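PDB 6XYD: paraflagellar rod component from Trypanosoma cruzi, which is of unknown function but binds metal ions, including magnesium held between the subunits of its four-chain assembly. Local coordinates for residues R96-I101 / T111-A116; Q35-G40 / F81-E86. All coordinates share one frame; numbering follows the deposited sequence. Where two conformers were deposited one is given.

Contact 1. Residues R96-I101 / T111-A116; sequences RASNSI and TKLFFA. With MG (magnesium ion), chain H; NA (sodium ion), chain I; MG (magnesium ion), chain J.
Ser-98 OG donates to Lys-112 O at 2.8 Å, and the backbone N of Asn-99 reaches the same oxygen from the opposite face of its carbonyl plane. Two donors thus grip one acceptor. Ser-98 OG points at it because the hydroxyl is anti to its own backbone N (chi1 -177°). The same OG touches Leu-113 CD2 and takes a hydrogen bond from Asn-99 ND2 of the third subunit. One pair further along, in one of the two conformers of Ser-100, its OG and Thr-111 OG1 share a hydrogen bond of 2.8 Å; this OG also bonds to Thr-110 O.

On the other face of the sheet, Asn-99 lies alongside Lys-112, with Asn-99 OD1 3.7 Å from Lys-112 CB. Asn-99 ND2 hydrogen-bonds to Ser-98 OG of the second subunit and packs at the edge of the Phe-114 ring, 3.5 Å from Phe-114 CE2, with amide and ring planes 64° apart. Lys-112 NZ forms a salt bridge with Asp-74 of the second subunit. Ala-97 CB packs on Phe-114 CD2.

Arg-96 N bonds to Phe-114 O at 2.8 Å. Arg-96 and Ala-97 both face Phe-114, which makes a classic beta bulge. The carbonyls of Arg-96, Ser-98 and Ser-100 each bind an ion, sodium for the first and magnesium for the others. The same carbonyls of the other three subunits share each ion. The arrangement is an antiparallel beta hairpin whose outer strand lines a row of intersubunit metal sites.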
loop_
_atom_site.group_PDB
_atom_site.type_symbol
_atom_site.label_atom_id
_atom_site.label_comp_id
_atom_site.label_asym_id
_atom_site.label_seq_id
_atom_site.Cartn_x
_atom_site.Cartn_y
_atom_site.Cartn_z
ATOM N N ARG A 96 -3.115 -6.204 -6.727
ATOM C CA ARG A 96 -3.330 -6.753 -5.391
ATOM C C ARG A 96 -2.810 -5.858 -4.279
ATOM O O ARG A 96 -3.322 -5.921 -3.158
ATOM C CB ARG A 96 -2.668 -8.140 -5.283
ATOM C CG ARG A 96 -3.376 -9.225 -6.110
ATOM C CD ARG A 96 -4.588 -9.805 -5.380
ATOM N NE ARG A 96 -4.194 -10.874 -4.469
ATOM C CZ ARG A 96 -4.229 -12.163 -4.777
ATOM N NH1 ARG A 96 -4.687 -12.557 -5.961
ATOM N NH2 ARG A 96 -3.828 -13.070 -3.899
ATOM N N ALA A 97 -1.712 -5.121 -4.542
ATOM C CA ALA A 97 -1.061 -4.305 -3.517
ATOM C C ALA A 97 -0.115 -3.312 -4.158
ATOM O O ALA A 97 0.312 -3.507 -5.300
ATOM C CB ALA A 97 -0.278 -5.207 -2.562
ATOM N N SER A 98 0.283 -2.297 -3.388
ATOM C CA SER A 98 1.258 -1.298 -3.826
ATOM C C SER A 98 2.036 -0.819 -2.598
ATOM O O SER A 98 1.574 -1.002 -1.466
ATOM C CB SER A 98 0.535 -0.101 -4.474
ATOM O OG SER A 98 1.481 0.845 -4.965
ATOM N N ASN A 99 3.208 -0.209 -2.817
ATOM C CA ASN A 99 3.928 0.465 -1.762
ATOM C C ASN A 99 4.781 1.531 -2.407
ATOM O O ASN A 99 4.992 1.501 -3.635
ATOM C CB ASN A 99 4.734 -0.515 -0.876
ATOM C CG ASN A 99 5.833 -1.239 -1.615
ATOM O OD1 ASN A 99 6.660 -0.629 -2.293
ATOM N ND2 ASN A 99 5.883 -2.546 -1.468
ATOM N N SER A 100 5.281 2.464 -1.616
ATOM C CA SER A 100 6.103 3.546 -2.140
ATOM C C SER A 100 7.028 4.081 -1.074
ATOM O O SER A 100 6.690 4.031 0.113
ATOM C CB SER A 100 5.219 4.679 -2.661
ATOM O OG SER A 100 5.957 5.579 -3.469
ATOM N N ILE A 101 8.195 4.598 -1.499
ATOM C CA ILE A 101 9.176 5.238 -0.613
ATOM C C ILE A 101 9.715 6.454 -1.312
ATOM O O ILE A 101 9.755 6.486 -2.549
ATOM C CB ILE A 101 10.342 4.299 -0.184
ATOM C CG1 ILE A 101 11.146 3.748 -1.414
ATOM C CG2 ILE A 101 9.859 3.180 0.739
ATOM C CD1 ILE A 101 12.473 3.015 -1.041
ATOM N N THR A 111 7.802 3.470 -6.466
ATOM C CA THR A 111 6.499 2.861 -6.210
ATOM C C THR A 111 6.472 1.487 -6.840
ATOM O O THR A 111 6.878 1.322 -8.005
ATOM C CB THR A 111 5.391 3.743 -6.781
ATOM O OG1 THR A 111 5.452 5.017 -6.149
ATOM C CG2 THR A 111 3.970 3.112 -6.624
ATOM N N LYS A 112 6.003 0.502 -6.076
ATOM C CA LYS A 112 5.847 -0.854 -6.571
ATOM C C LYS A 112 4.383 -1.225 -6.654
ATOM O O LYS A 112 3.583 -0.835 -5.786
ATOM C CB LYS A 112 6.648 -1.868 -5.744
ATOM C CG LYS A 112 8.162 -1.585 -5.847
ATOM C CD LYS A 112 9.004 -2.508 -5.040
ATOM C CE LYS A 112 10.429 -1.999 -4.972
ATOM N NZ LYS A 112 11.038 -1.963 -6.322
ATOM N N LEU A 113 4.022 -1.931 -7.713
ATOM C CA LEU A 113 2.658 -2.394 -7.944
ATOM C C LEU A 113 2.725 -3.900 -8.143
ATOM O O LEU A 113 3.528 -4.382 -8.959
ATOM C CB LEU A 113 2.068 -1.713 -9.201
ATOM C CG LEU A 113 1.910 -0.184 -9.146
ATOM C CD1 LEU A 113 1.697 0.397 -10.546
ATOM C CD2 LEU A 113 0.742 0.209 -8.254
ATOM N N PHE A 114 1.940 -4.649 -7.359
ATOM C CA PHE A 114 1.954 -6.115 -7.399
ATOM C C PHE A 114 0.680 -6.646 -8.008
ATOM O O PHE A 114 -0.425 -6.270 -7.580
ATOM C CB PHE A 114 2.171 -6.703 -5.998
ATOM C CG PHE A 114 3.454 -6.256 -5.350
ATOM C CD1 PHE A 114 4.662 -6.872 -5.663
ATOM C CD2 PHE A 114 3.459 -5.224 -4.417
ATOM C CE1 PHE A 114 5.852 -6.463 -5.052
ATOM C CE2 PHE A 114 4.657 -4.798 -3.831
ATOM C CZ PHE A 114 5.837 -5.430 -4.145
ATOM N N PHE A 115 0.827 -7.557 -8.977
ATOM C CA PHE A 115 -0.306 -8.107 -9.706
ATOM C C PHE A 115 -0.320 -9.623 -9.634
ATOM O O PHE A 115 0.725 -10.252 -9.557
ATOM C CB PHE A 115 -0.257 -7.672 -11.181
ATOM C CG PHE A 115 -0.232 -6.174 -11.389
ATOM C CD1 PHE A 115 0.967 -5.471 -11.347
ATOM C CD2 PHE A 115 -1.406 -5.471 -11.664
ATOM C CE1 PHE A 115 0.985 -4.082 -11.534
ATOM C CE2 PHE A 115 -1.390 -4.087 -11.845
ATOM C CZ PHE A 115 -0.195 -3.399 -11.793
ATOM N N ALA A 116 -1.508 -10.199 -9.679
ATOM C CA ALA A 116 -1.689 -11.642 -9.703
ATOM C C ALA A 116 -2.557 -11.990 -10.903
ATOM O O ALA A 116 -3.358 -11.171 -11.364
ATOM C CB ALA A 116 -2.354 -12.108 -8.423
HETATM MG MG MG H . 0.044 -0.430 0.080
HETATM NA NA NA I . -5.165 -5.134 -1.831
HETATM MG MG MG J . 5.426 4.452 2.037
HETATM O O HOH W 1 -6.980 -6.548 -2.297
#

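Contact 2. Residues Q35-G40 / F81-E86; sequences QRIPTG and FLTIIE
Arg-36 and Thr-83 meet where two antiparallel helices, 27-41 and 74-90, pack side by side, their local axes 8.9 Å apart at an angle of 152°. Arg-36 has the most surface buried by the contact. Its chain bends at chi3 and brings the guanidinium against Thr-83 and Glu-86. Arg-36 NE lies 3.1 Å from Thr-83 O. Arg-36 NH2 forms a salt bridge with Glu-86 OE1, also at 3.1 Å. The two side chains cross at about a right angle, and the guanidinium and carboxylate planes are 80° apart. One guanidinium face lies over the backbone carbonyl carbon of Glu-86. The other carboxylate oxygen, OE2, accepts from Asn-6 N of the third subunit, so Glu-86 links the helix pair to the assembly.

Thr-83 sits between Arg-36 and Gly-40. Its OG1 lies between the backbone N and the carbonyl carbon (chi1 64°), where it bonds to Val-80 O in its own helix. This leaves the methyl to face helix 27-41.

Deeper in, Ile-37 crosses Ile-84 obliquely. Ile-84 also packs on Val-9 of the sheet, and Ile-37 on Phe-54. Thr-83 CG2 rests 3.9 Å from Gly-40 CA, in a poorly ordered part of helix 27-41.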
loop_
_atom_site.group_PDB
_atom_site.type_symbol
_atom_site.label_atom_id
_atom_site.label_comp_id
_atom_site.label_asym_id
_atom_site.label_seq_id
_atom_site.Cartn_x
_atom_site.Cartn_y
_atom_site.Cartn_z
ATOM N N GLN A 35 3.128 1.441 -25.655
ATOM C CA GLN A 35 2.282 2.360 -26.408
ATOM C C GLN A 35 1.426 3.215 -25.471
ATOM O O GLN A 35 1.120 4.360 -25.803
ATOM C CB GLN A 35 1.355 1.577 -27.356
ATOM C CG GLN A 35 2.086 0.792 -28.449
ATOM C CD GLN A 35 1.148 -0.063 -29.270
ATOM O OE1 GLN A 35 0.419 -0.920 -28.750
ATOM N NE2 GLN A 35 1.185 0.116 -30.583
ATOM N N ARG A 36 0.987 2.644 -24.335
ATOM C CA ARG A 36 0.102 3.321 -23.383
ATOM C C ARG A 36 0.799 4.402 -22.537
ATOM O O ARG A 36 0.248 5.489 -22.373
ATOM C CB ARG A 36 -0.546 2.295 -22.435
ATOM C CG ARG A 36 -1.765 1.587 -23.001
ATOM C CD ARG A 36 -2.473 0.799 -21.906
ATOM N NE ARG A 36 -3.152 1.678 -20.950
ATOM C CZ ARG A 36 -4.473 1.763 -20.824
ATOM N NH1 ARG A 36 -5.268 0.979 -21.543
ATOM N NH2 ARG A 36 -5.007 2.613 -19.959
ATOM N N ILE A 37 1.953 4.067 -21.935
ATOM C CA ILE A 37 2.693 4.926 -21.005
ATOM C C ILE A 37 2.994 6.351 -21.583
ATOM O O ILE A 37 2.646 7.326 -20.911
ATOM C CB ILE A 37 3.955 4.209 -20.438
ATOM C CG1 ILE A 37 3.533 3.050 -19.500
ATOM C CG2 ILE A 37 4.898 5.195 -19.710
ATOM C CD1 ILE A 37 4.548 1.987 -19.261
ATOM N N PRO A 38 3.556 6.522 -22.812
ATOM C CA PRO A 38 3.788 7.891 -23.316
ATOM C C PRO A 38 2.499 8.681 -23.521
ATOM O O PRO A 38 2.500 9.892 -23.330
ATOM C CB PRO A 38 4.523 7.667 -24.648
ATOM C CG PRO A 38 5.034 6.271 -24.585
ATOM C CD PRO A 38 4.028 5.516 -23.781
ATOM N N THR A 39 1.394 7.989 -23.883
ATOM C CA THR A 39 0.073 8.600 -24.115
ATOM C C THR A 39 -0.512 9.196 -22.822
ATOM O O THR A 39 -1.222 10.201 -22.879
ATOM C CB THR A 39 -0.873 7.590 -24.784
ATOM O OG1 THR A 39 -0.146 6.858 -25.771
ATOM C CG2 THR A 39 -2.088 8.257 -25.431
ATOM N N GLY A 40 -0.181 8.582 -21.682
ATOM C CA GLY A 40 -0.611 9.032 -20.361
ATOM C C GLY A 40 0.037 10.337 -19.937
ATOM O O GLY A 40 -0.583 11.137 -19.231
ATOM N N PHE A 81 0.849 5.392 -13.302
ATOM C CA PHE A 81 0.357 4.242 -12.510
ATOM C C PHE A 81 -0.977 3.757 -13.053
ATOM O O PHE A 81 -1.167 2.558 -13.237
ATOM C CB PHE A 81 0.205 4.609 -11.024
ATOM C CG PHE A 81 1.462 5.095 -10.342
ATOM C CD1 PHE A 81 2.718 4.631 -10.744
ATOM C CD2 PHE A 81 1.397 6.002 -9.287
ATOM C CE1 PHE A 81 3.885 5.093 -10.113
ATOM C CE2 PHE A 81 2.562 6.454 -8.655
ATOM C CZ PHE A 81 3.796 6.003 -9.081
ATOM N N LEU A 82 -1.886 4.685 -13.317
ATOM C CA LEU A 82 -3.210 4.338 -13.817
ATOM C C LEU A 82 -3.139 3.622 -15.165
ATOM O O LEU A 82 -3.785 2.590 -15.326
ATOM C CB LEU A 82 -4.093 5.588 -13.909
ATOM C CG LEU A 82 -5.565 5.340 -14.223
ATOM C CD1 LEU A 82 -6.194 4.380 -13.221
ATOM C CD2 LEU A 82 -6.329 6.635 -14.223
ATOM N N THR A 83 -2.324 4.139 -16.118
ATOM C CA THR A 83 -2.200 3.517 -17.460
ATOM C C THR A 83 -1.629 2.113 -17.345
ATOM O O THR A 83 -2.083 1.227 -18.052
ATOM C CB THR A 83 -1.357 4.366 -18.435
ATOM O OG1 THR A 83 -0.017 4.467 -17.958
ATOM C CG2 THR A 83 -1.917 5.724 -18.658
ATOM N N ILE A 84 -0.649 1.909 -16.434
ATOM C CA ILE A 84 -0.035 0.591 -16.210
ATOM C C ILE A 84 -1.084 -0.371 -15.655
ATOM O O ILE A 84 -1.237 -1.469 -16.165
ATOM C CB ILE A 84 1.209 0.707 -15.284
ATOM C CG1 ILE A 84 2.383 1.413 -16.018
ATOM C CG2 ILE A 84 1.647 -0.666 -14.732
ATOM C CD1 ILE A 84 3.520 1.893 -15.024
ATOM N N ILE A 85 -1.812 0.046 -14.608
ATOM C CA ILE A 85 -2.836 -0.817 -14.001
ATOM C C ILE A 85 -3.908 -1.201 -15.012
ATOM O O ILE A 85 -4.264 -2.378 -15.122
ATOM C CB ILE A 85 -3.440 -0.126 -12.734
ATOM C CG1 ILE A 85 -2.361 -0.004 -11.633
ATOM C CG2 ILE A 85 -4.694 -0.887 -12.215
ATOM C CD1 ILE A 85 -2.625 1.142 -10.610
ATOM N N GLU A 86 -4.449 -0.200 -15.730
ATOM C CA GLU A 86 -5.509 -0.447 -16.728
ATOM C C GLU A 86 -5.029 -1.341 -17.853
ATOM O O GLU A 86 -5.732 -2.282 -18.241
ATOM C CB GLU A 86 -6.059 0.868 -17.284
ATOM C CG GLU A 86 -6.843 1.674 -16.256
ATOM C CD GLU A 86 -7.491 2.933 -16.795
ATOM O OE1 GLU A 86 -6.859 3.623 -17.625
ATOM O OE2 GLU A 86 -8.651 3.207 -16.421
#

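How the contacts relate
From the N terminus, strands 6-13 and 17-21 come first, then helix 27-41. Contact 2 closes a long loop from there to helix 74-90. That loop includes strands 55-57 and 62-66 and a part that is not modelled. The chain then runs on into strand 94-103, and contact 1 closes the short hairpin to strand 108-116. The two loops follow in series, neither nesting nor crossing. The centres of contact 1 and contact 2 are about 15 Å apart. Helix 74-90 joins them: Phe-81 packs on Thr-111, and Ile-85 on Leu-113 and Phe-115. Contact 2 therefore pairs the helices, and contact 1 joins the last two strands at one end of the chain's sheet. Both touch the third subunit.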